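Local coordinates for protein FmtA (Staphylococcus aureus, PDB 5ZH8) that removes D-alanyl esters from wall teichoic acid and lipoteichoic acid and affects the level of methicillin resistance, at residues A[50-55]-A[251-256]. Numbering follows the deposited sequence.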
loop_
_atom_site.group_PDB
_atom_site.type_symbol
_atom_site.label_atom_id
_atom_site.label_comp_id
_atom_site.label_asym_id
_atom_site.label_seq_id
_atom_site.Cartn_x
_atom_site.Cartn_y
_atom_site.Cartn_z
ATOM N N LYS A 50 0.143 -32.766 -6.336
ATOM C CA LYS A 50 0.506 -34.147 -6.460
ATOM C C LYS A 50 1.991 -34.224 -6.387
ATOM O O LYS A 50 2.517 -34.905 -5.545
ATOM C CB LYS A 50 0.081 -34.677 -7.810
ATOM C CG LYS A 50 -0.935 -35.792 -7.785
ATOM C CD LYS A 50 -2.121 -35.425 -8.650
ATOM C CE LYS A 50 -2.533 -36.568 -9.547
ATOM N NZ LYS A 50 -3.883 -36.327 -10.115
ATOM N N TYR A 51 2.671 -33.498 -7.271
ATOM C CA TYR A 51 4.127 -33.542 -7.341
ATOM C C TYR A 51 4.785 -33.173 -6.012
ATOM O O TYR A 51 5.689 -33.866 -5.549
ATOM C CB TYR A 51 4.658 -32.616 -8.437
ATOM C CG TYR A 51 6.157 -32.447 -8.347
ATOM C CD1 TYR A 51 7.008 -33.463 -8.756
ATOM C CD2 TYR A 51 6.727 -31.292 -7.802
ATOM C CE1 TYR A 51 8.382 -33.329 -8.658
ATOM C CE2 TYR A 51 8.102 -31.158 -7.699
ATOM C CZ TYR A 51 8.921 -32.183 -8.129
ATOM O OH TYR A 51 10.283 -32.080 -8.022
ATOM N N LEU A 52 4.336 -32.072 -5.416
ATOM C CA LEU A 52 4.946 -31.545 -4.195
ATOM C C LEU A 52 4.758 -32.450 -2.986
ATOM O O LEU A 52 5.678 -32.619 -2.185
ATOM C CB LEU A 52 4.382 -30.162 -3.880
ATOM C CG LEU A 52 4.738 -29.090 -4.903
ATOM C CD1 LEU A 52 3.807 -27.904 -4.760
ATOM C CD2 LEU A 52 6.190 -28.670 -4.759
ATOM N N VAL A 53 3.566 -33.024 -2.848
ATOM C CA VAL A 53 3.285 -33.939 -1.738
ATOM C C VAL A 53 4.244 -35.124 -1.792
ATOM O O VAL A 53 4.839 -35.485 -0.778
ATOM C CB VAL A 53 1.813 -34.435 -1.734
ATOM C CG1 VAL A 53 1.614 -35.585 -0.751
ATOM C CG2 VAL A 53 0.858 -33.293 -1.405
ATOM N N ASP A 54 4.407 -35.704 -2.979
ATOM C CA ASP A 54 5.266 -36.874 -3.153
ATOM C C ASP A 54 6.735 -36.517 -2.951
ATOM O O ASP A 54 7.504 -37.292 -2.377
ATOM C CB ASP A 54 5.072 -37.491 -4.536
ATOM C CG ASP A 54 5.918 -38.723 -4.732
ATOM O OD1 ASP A 54 5.578 -39.781 -4.160
ATOM O OD2 ASP A 54 6.938 -38.629 -5.444
ATOM N N ARG A 55 7.105 -35.337 -3.429
ATOM C CA ARG A 55 8.451 -34.809 -3.263
ATOM C C ARG A 55 8.817 -34.640 -1.787
ATOM O O ARG A 55 9.949 -34.918 -1.392
ATOM C CB ARG A 55 8.555 -33.460 -3.983
ATOM C CG ARG A 55 9.945 -32.847 -3.984
ATOM C CD ARG A 55 9.877 -31.351 -4.202
ATOM N NE ARG A 55 11.126 -30.692 -3.841
ATOM C CZ ARG A 55 12.231 -30.687 -4.576
ATOM N NH1 ARG A 55 12.278 -31.300 -5.757
ATOM N NH2 ARG A 55 13.302 -30.050 -4.115
ATOM N N TYR A 251 3.876 -22.179 -1.393
ATOM C CA TYR A 251 3.142 -21.811 -0.174
ATOM C C TYR A 251 2.712 -22.959 0.756
ATOM O O TYR A 251 2.682 -22.779 1.974
ATOM C CB TYR A 251 1.907 -20.981 -0.550
ATOM C CG TYR A 251 0.764 -21.791 -1.126
ATOM C CD1 TYR A 251 0.771 -22.200 -2.460
ATOM C CD2 TYR A 251 -0.326 -22.152 -0.339
ATOM C CE1 TYR A 251 -0.273 -22.946 -2.988
ATOM C CE2 TYR A 251 -1.379 -22.895 -0.858
ATOM C CZ TYR A 251 -1.345 -23.290 -2.182
ATOM O OH TYR A 251 -2.392 -24.025 -2.699
ATOM N N ASP A 252 2.377 -24.121 0.196
ATOM C CA ASP A 252 1.785 -25.199 0.988
ATOM C C ASP A 252 2.721 -26.378 1.275
ATOM O O ASP A 252 2.280 -27.406 1.791
ATOM C CB ASP A 252 0.501 -25.705 0.316
ATOM C CG ASP A 252 -0.480 -26.333 1.309
ATOM O OD1 ASP A 252 -0.519 -25.911 2.489
ATOM O OD2 ASP A 252 -1.215 -27.264 0.907
ATOM N N GLU A 253 4.006 -26.241 0.966
ATOM C CA GLU A 253 4.963 -27.306 1.257
ATOM C C GLU A 253 5.166 -27.438 2.773
ATOM O O GLU A 253 5.404 -26.449 3.465
ATOM C CB GLU A 253 6.289 -27.063 0.529
ATOM C CG GLU A 253 6.159 -27.053 -0.988
ATOM C CD GLU A 253 7.500 -27.116 -1.703
ATOM O OE1 GLU A 253 8.230 -28.123 -1.563
ATOM O OE2 GLU A 253 7.824 -26.159 -2.433
ATOM N N GLN A 254 5.044 -28.665 3.276
ATOM C CA GLN A 254 4.995 -28.926 4.723
ATOM C C GLN A 254 6.268 -28.556 5.472
ATOM O O GLN A 254 6.203 -27.846 6.469
ATOM C CB GLN A 254 4.653 -30.401 5.003
ATOM C CG GLN A 254 3.207 -30.756 4.736
ATOM C CD GLN A 254 2.247 -29.990 5.625
ATOM O OE1 GLN A 254 2.385 -29.986 6.850
ATOM N NE2 GLN A 254 1.267 -29.335 5.008
ATOM N N PRO A 255 7.435 -29.025 4.994
ATOM C CA PRO A 255 8.652 -28.829 5.787
ATOM C C PRO A 255 9.054 -27.370 5.984
ATOM O O PRO A 255 9.874 -27.094 6.853
ATOM C CB PRO A 255 9.734 -29.562 4.980
ATOM C CG PRO A 255 9.014 -30.370 3.954
ATOM C CD PRO A 255 7.726 -29.656 3.698
ATOM N N PHE A 256 8.485 -26.456 5.194
ATOM C CA PHE A 256 8.837 -25.039 5.251
ATOM C C PHE A 256 7.830 -24.181 6.010
ATOM O O PHE A 256 8.085 -23.003 6.202
ATOM C CB PHE A 256 8.992 -24.474 3.828
ATOM C CG PHE A 256 9.936 -25.257 2.963
ATOM C CD1 PHE A 256 11.290 -24.950 2.925
ATOM C CD2 PHE A 256 9.471 -26.311 2.183
ATOM C CE1 PHE A 256 12.159 -25.678 2.129
ATOM C CE2 PHE A 256 10.336 -27.045 1.387
ATOM C CZ PHE A 256 11.683 -26.729 1.363
#
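Glu253 reaches from a loop to the CD2 methyl of Leu52 on the N-terminal helix 47-55. The loop follows strand 248-250 and lies within the beta-lactamase-family fold of this esterase. The contact is small and buried, with 106 Å² of surface lost over both sides. The backbones stay apart, with 6.9 Å between CA of Leu52 and CA of Glu253, so side chains bridge the distance.

From CB of Glu253, chi1 of -62° puts CG beside the backbone N and anti to the carbonyl carbon, and from there CG comes within 4.1 Å of Leu52 CD2. The chain stays extended beyond CG, and this sets one face of the carboxylate over Leu52 CD2. CD lies 3.7 Å from Leu52 CD2, and both oxygens are almost as near to that methyl. The two side chains cross at about a right angle. The methyl packs on the flat face of the carboxylate by van der Waals contact.

The polar needs of this buried acid are met by other groups. OE1 accepts a hydrogen bond from Asn56 ND2, just past the segment 50-55. OE2 is hydrogen-bonded to Tyr236 OH and to the backbone N of Phe250. Together they hold the carboxylate and link the loop to the residue just after helix 47-55, to helix 231-240 and to strand 248-250. Leu52 also packs on Ala232, Tyr236 and Phe250.

Arg55 lies one helical turn beyond Tyr51. Its guanidinium makes a salt bridge to Asp241 and a cation-pi contact with Tyr236. Its NE is 4.5 Å from Glu253 OE1, beyond salt-bridge range, though the positive charge may still favour the ionised acid. Arg55 NH1 donates to Tyr51 OH at 3.1 Å, with the hydroxyl oxygen 18° out of the guanidinium plane.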